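Local atomic coordinates of agmatine ureohydrolase (Thermoplasma volcanium GSS1, PDB entry 3PZL), a protein that probably hydrolyses agmatine to putrescine and urea, as a member of the arginase family that holds two manganese ions in each subunit. Residues D253-I258 / L290-A295; R132-D137 / D169-G174. One frame throughout, in Å; residues are numbered along the deposited sequence.

In the fold
Contact 1 packs two helices that flank the parallel eight-stranded sheet of the arginase fold, while contact 2 sets the loop after helix 126-132 against the C-terminal end of helix 163-171. They lie apart: their centres are 23 Å from each other and their nearest atoms about 12 Å. In sequence they follow one another, 132-137 / 169-174 being complete before 253-258 / 290-295 begins. Contact 1 is buried, its centre 11 Å from that of the chain, whereas contact 2 lies at the surface, 17 Å out. Neither includes a manganese ligand. The side chain of Ile258 is about 12 Å from that of Asp229, and the side chain of Leu134 about 11 Å from that of His124; both of those residues bind manganese.

Contact 1. Residues D253-I258 / L290-A295; sequences DVRRLI and LQVFIA
Val292 is the first residue of 290-295 to meet 253-258, by both of its methyl groups. Val292 CG1 packs 3.9 Å from Arg255 CG, and CG2 also lies near that methylene, so the arginine touches through the root of its side chain. Arg255 also makes a cation-pi contact with Phe203 of a second subunit. With CG1 anti to the backbone N (chi1 159°), Val292 CG1 is also 3.9 Å from Ile258 CG2 and thus serves two residues one helical turn apart. At Phe293, Ile258 CG2 lies against the point where the side chain leaves the backbone, 3.4 Å from Phe293 CA and 3.6 Å from Phe293 CB, and then reaches the ring at its edge, near its plane. The side chains of Ile258 and Phe293 cross at about a right angle. No hydrogen bond joins the segments, and the 188 Å² they bury comes almost entirely from four residues, Arg255, Ile258, Val292 and Phe293. The short axes approach to 9.5 Å at -23°, two nearly parallel helices running in the same direction. Helices 251-261 and 281-303 are joined through strand 265-271, which Ile258 and Phe293 both touch; Phe293 stacks on Phe268 there and also reaches Ile116 of strand 116-121.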
loop_
_atom_site.group_PDB
_atom_site.type_symbol
_atom_site.label_atom_id
_atom_site.label_comp_id
_atom_site.label_asym_id
_atom_site.label_seq_id
_atom_site.Cartn_x
_atom_site.Cartn_y
_atom_site.Cartn_z
ATOM N N ASP B 253 19.170 12.122 17.563
ATOM C CA ASP B 253 19.159 12.359 19.012
ATOM C C ASP B 253 19.277 11.027 19.749
ATOM O O ASP B 253 19.938 10.958 20.782
ATOM C CB ASP B 253 17.913 13.122 19.502
ATOM C CG ASP B 253 17.913 14.626 19.129
ATOM O OD1 ASP B 253 18.988 15.303 19.092
ATOM O OD2 ASP B 253 16.793 15.138 18.868
ATOM N N VAL B 254 18.661 9.974 19.212
ATOM C CA VAL B 254 18.641 8.710 19.891
ATOM C C VAL B 254 19.979 8.060 19.689
ATOM O O VAL B 254 20.446 7.303 20.548
ATOM C CB VAL B 254 17.494 7.822 19.408
ATOM C CG1 VAL B 254 17.567 6.449 19.999
ATOM C CG2 VAL B 254 16.160 8.444 19.782
ATOM N N ARG B 255 20.624 8.377 18.569
ATOM C CA ARG B 255 21.895 7.754 18.228
ATOM C C ARG B 255 22.927 8.283 19.172
ATOM O O ARG B 255 23.734 7.529 19.696
ATOM C CB ARG B 255 22.275 8.043 16.770
ATOM C CG ARG B 255 23.679 7.581 16.336
ATOM C CD ARG B 255 24.006 8.143 14.949
ATOM N NE ARG B 255 25.344 7.780 14.433
ATOM C CZ ARG B 255 26.402 8.598 14.464
ATOM N NH1 ARG B 255 26.271 9.783 15.018
ATOM N NH2 ARG B 255 27.585 8.236 13.961
ATOM N N ARG B 256 22.875 9.584 19.415
ATOM C CA ARG B 256 23.810 10.236 20.311
ATOM C C ARG B 256 23.624 9.705 21.716
ATOM O O ARG B 256 24.580 9.476 22.426
ATOM C CB ARG B 256 23.632 11.762 20.231
ATOM C CG ARG B 256 24.572 12.568 21.092
ATOM C CD ARG B 256 26.013 12.499 20.630
ATOM N NE ARG B 256 26.881 13.208 21.560
ATOM C CZ ARG B 256 28.201 13.286 21.456
ATOM N NH1 ARG B 256 28.824 12.663 20.472
ATOM N NH2 ARG B 256 28.898 13.952 22.372
ATOM N N LEU B 257 22.389 9.488 22.113
ATOM C CA LEU B 257 22.111 8.900 23.420
ATOM C C LEU B 257 22.787 7.542 23.601
ATOM O O LEU B 257 23.294 7.230 24.668
ATOM C CB LEU B 257 20.598 8.780 23.697
ATOM C CG LEU B 257 20.258 8.325 25.143
ATOM C CD1 LEU B 257 19.017 8.891 25.698
ATOM C CD2 LEU B 257 20.174 6.855 25.228
ATOM N N ILE B 258 22.811 6.755 22.542
ATOM C CA ILE B 258 23.336 5.417 22.588
ATOM C C ILE B 258 24.845 5.436 22.497
ATOM O O ILE B 258 25.529 4.834 23.326
ATOM C CB ILE B 258 22.716 4.560 21.469
ATOM C CG1 ILE B 258 21.184 4.476 21.669
ATOM C CG2 ILE B 258 23.340 3.182 21.440
ATOM C CD1 ILE B 258 20.425 3.896 20.533
ATOM N N LEU B 290 20.745 -0.638 16.426
ATOM C CA LEU B 290 21.342 -1.800 17.087
ATOM C C LEU B 290 22.817 -1.917 16.720
ATOM O O LEU B 290 23.614 -2.378 17.518
ATOM C CB LEU B 290 20.575 -3.079 16.710
ATOM C CG LEU B 290 21.335 -4.391 16.687
ATOM C CD1 LEU B 290 21.560 -4.802 18.107
ATOM C CD2 LEU B 290 20.520 -5.408 15.942
ATOM N N GLN B 291 23.173 -1.509 15.509
ATOM C CA GLN B 291 24.562 -1.508 15.116
ATOM C C GLN B 291 25.278 -0.487 15.955
ATOM O O GLN B 291 26.355 -0.751 16.495
ATOM C CB GLN B 291 24.722 -1.144 13.644
ATOM C CG GLN B 291 24.454 -2.281 12.689
ATOM C CD GLN B 291 25.138 -2.076 11.355
ATOM O OE1 GLN B 291 25.210 -0.951 10.819
ATOM N NE2 GLN B 291 25.654 -3.167 10.804
ATOM N N VAL B 292 24.657 0.683 16.077
ATOM C CA VAL B 292 25.236 1.793 16.807
ATOM C C VAL B 292 25.535 1.440 18.273
ATOM O O VAL B 292 26.570 1.823 18.813
ATOM C CB VAL B 292 24.337 3.045 16.696
ATOM C CG1 VAL B 292 24.598 4.040 17.823
ATOM C CG2 VAL B 292 24.552 3.695 15.381
ATOM N N PHE B 293 24.637 0.722 18.921
ATOM C CA PHE B 293 24.887 0.330 20.285
ATOM C C PHE B 293 26.111 -0.565 20.402
ATOM O O PHE B 293 27.024 -0.275 21.186
ATOM C CB PHE B 293 23.684 -0.377 20.849
ATOM C CG PHE B 293 23.929 -1.001 22.165
ATOM C CD1 PHE B 293 23.722 -0.291 23.326
ATOM C CD2 PHE B 293 24.362 -2.298 22.256
ATOM C CE1 PHE B 293 23.922 -0.881 24.558
ATOM C CE2 PHE B 293 24.580 -2.884 23.491
ATOM C CZ PHE B 293 24.349 -2.183 24.637
ATOM N N ILE B 294 26.142 -1.646 19.628
ATOM C CA ILE B 294 27.247 -2.585 19.694
ATOM C C ILE B 294 28.556 -1.896 19.298
ATOM O O ILE B 294 29.530 -1.954 20.047
ATOM C CB ILE B 294 26.973 -3.876 18.827
ATOM C CG1 ILE B 294 25.808 -4.676 19.400
ATOM C CG2 ILE B 294 28.172 -4.758 18.738
ATOM C CD1 ILE B 294 25.380 -5.781 18.519
ATOM N N ALA B 295 28.558 -1.232 18.142
ATOM C CA ALA B 295 29.764 -0.633 17.596
ATOM C C ALA B 295 30.357 0.397 18.535
ATOM O O ALA B 295 31.543 0.356 18.822
ATOM C CB ALA B 295 29.530 -0.036 16.180
#

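Contact 2. Residues R132-D137 / D169-G174; sequences RALPKD and DLLGEG
Arg132 and Leu170 mark the nearest backbone approach, with CA atoms 6.7 Å apart, where the chain leaving helix 126-132 passes the C-terminal turn of helix 163-171. Although the side chain of Arg132 sets out away from 169-174 at its CB, Arg132 CG lies 3.7 Å from Leu170 CD1 and 4.1 Å from Leu170 CD2, so both methyls of the leucine rest against one methylene. The two side chains meet at a slant. CG of Arg132 is anti to the carbonyl carbon (chi1 -73°), and the chain then runs extended to NE, which carries the guanidinium beyond the leucine. There NH1 forms a salt bridge with Asp101 of helix 96-112, so one arginine gives its aliphatic root to one helix and its charge to another. The second point of contact is looser: Leu134 CD1 and Leu171 CD1 are 4.5 Å apart. Leu134 starts toward the opposing segment, while Leu171 sets off to one side and approaches through its terminal methyl.

No hydrogen bond crosses between the segments, which bury 161 Å² in all; the evidence is for modest apolar packing in which Leu170 remains exposed. Directly after Leu171 the helix ends, and Gly172 leaves helical geometry with a positive phi of 85°. The chain then turns into strand 176-180, as 132-137 leads into strand 138-143. These two strands are neighbours in the parallel sheet, so the contact joins successive helix-to-strand connections of an alpha/beta fold, the architecture of the arginase family.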
loop_
_atom_site.group_PDB
_atom_site.type_symbol
_atom_site.label_atom_id
_atom_site.label_comp_id
_atom_site.label_asym_id
_atom_site.label_seq_id
_atom_site.Cartn_x
_atom_site.Cartn_y
_atom_site.Cartn_z
ATOM N N ARG B 132 13.196 -6.289 36.229
ATOM C CA ARG B 132 13.183 -7.111 37.443
ATOM C C ARG B 132 14.567 -7.692 37.668
ATOM O O ARG B 132 14.911 -8.039 38.791
ATOM C CB ARG B 132 12.187 -8.277 37.340
ATOM C CG ARG B 132 10.714 -7.918 37.437
ATOM C CD ARG B 132 9.864 -9.146 37.129
ATOM N NE ARG B 132 8.426 -8.875 37.096
ATOM C CZ ARG B 132 7.491 -9.778 36.806
ATOM N NH1 ARG B 132 7.817 -11.037 36.530
ATOM N NH2 ARG B 132 6.226 -9.414 36.786
ATOM N N ALA B 133 15.351 -7.805 36.601
ATOM C CA ALA B 133 16.636 -8.460 36.691
ATOM C C ALA B 133 17.802 -7.537 37.116
ATOM O O ALA B 133 18.911 -7.997 37.443
ATOM C CB ALA B 133 16.917 -9.186 35.415
ATOM N N LEU B 134 17.527 -6.235 37.150
ATOM C CA LEU B 134 18.553 -5.216 37.407
ATOM C C LEU B 134 19.146 -5.205 38.817
ATOM O O LEU B 134 18.421 -5.219 39.810
ATOM C CB LEU B 134 18.013 -3.818 37.076
ATOM C CG LEU B 134 17.512 -3.593 35.645
ATOM C CD1 LEU B 134 17.117 -2.151 35.489
ATOM C CD2 LEU B 134 18.545 -3.994 34.568
ATOM N N PRO B 135 20.484 -5.170 38.906
ATOM C CA PRO B 135 21.191 -4.866 40.163
ATOM C C PRO B 135 20.890 -3.447 40.699
ATOM O O PRO B 135 20.319 -2.615 39.988
ATOM C CB PRO B 135 22.667 -4.996 39.763
ATOM C CG PRO B 135 22.681 -5.880 38.564
ATOM C CD PRO B 135 21.406 -5.594 37.833
ATOM N N LYS B 136 21.269 -3.174 41.948
ATOM C CA LYS B 136 20.975 -1.878 42.589
ATOM C C LYS B 136 21.675 -0.648 41.981
ATOM O O LYS B 136 21.204 0.483 42.128
ATOM C CB LYS B 136 21.296 -1.944 44.081
ATOM C CG LYS B 136 20.186 -2.516 44.959
ATOM C CD LYS B 136 20.617 -2.547 46.449
ATOM C CE LYS B 136 19.450 -2.925 47.349
ATOM N NZ LYS B 136 18.301 -1.976 47.152
ATOM N N ASP B 137 22.802 -0.862 41.317
ATOM C CA ASP B 137 23.578 0.257 40.778
ATOM C C ASP B 137 23.095 0.716 39.406
ATOM O O ASP B 137 23.340 1.861 39.024
ATOM C CB ASP B 137 25.079 -0.075 40.736
ATOM C CG ASP B 137 25.378 -1.377 39.993
ATOM O OD1 ASP B 137 24.688 -2.391 40.249
ATOM O OD2 ASP B 137 26.314 -1.398 39.164
ATOM N N ASP B 169 7.899 0.934 40.709
ATOM C CA ASP B 169 7.579 -0.029 41.756
ATOM C C ASP B 169 8.792 -0.894 42.065
ATOM O O ASP B 169 9.004 -1.282 43.215
ATOM C CB ASP B 169 6.395 -0.934 41.358
ATOM C CG ASP B 169 5.030 -0.230 41.443
ATOM O OD1 ASP B 169 4.929 0.928 41.925
ATOM O OD2 ASP B 169 4.042 -0.853 41.010
ATOM N N LEU B 170 9.590 -1.182 41.032
ATOM C CA LEU B 170 10.751 -2.067 41.188
ATOM C C LEU B 170 12.011 -1.357 41.654
ATOM O O LEU B 170 12.765 -1.907 42.458
ATOM C CB LEU B 170 11.027 -2.842 39.905
ATOM C CG LEU B 170 10.059 -3.997 39.649
ATOM C CD1 LEU B 170 9.937 -4.341 38.168
ATOM C CD2 LEU B 170 10.471 -5.206 40.463
ATOM N N LEU B 171 12.234 -0.138 41.172
ATOM C CA LEU B 171 13.510 0.544 41.408
ATOM C C LEU B 171 13.444 1.604 42.478
ATOM O O LEU B 171 14.399 1.797 43.215
ATOM C CB LEU B 171 14.041 1.155 40.117
ATOM C CG LEU B 171 14.225 0.088 39.046
ATOM C CD1 LEU B 171 14.470 0.715 37.690
ATOM C CD2 LEU B 171 15.319 -0.926 39.436
ATOM N N GLY B 172 12.315 2.292 42.551
ATOM C CA GLY B 172 12.178 3.408 43.461
ATOM C C GLY B 172 12.703 4.683 42.843
ATOM O O GLY B 172 13.035 4.723 41.664
ATOM N N GLU B 173 12.795 5.719 43.668
ATOM C CA GLU B 173 13.123 7.070 43.228
ATOM C C GLU B 173 14.546 7.211 42.702
ATOM O O GLU B 173 15.435 6.467 43.100
ATOM C CB GLU B 173 12.885 8.052 44.376
ATOM C CG GLU B 173 13.040 9.521 43.979
ATOM C CD GLU B 173 12.299 10.486 44.900
ATOM O OE1 GLU B 173 11.999 10.121 46.066
ATOM O OE2 GLU B 173 12.013 11.616 44.438
ATOM N N GLY B 174 14.740 8.170 41.798
ATOM C CA GLY B 174 16.063 8.539 41.291
ATOM C C GLY B 174 16.745 7.517 40.402
ATOM O O GLY B 174 17.881 7.705 39.976
#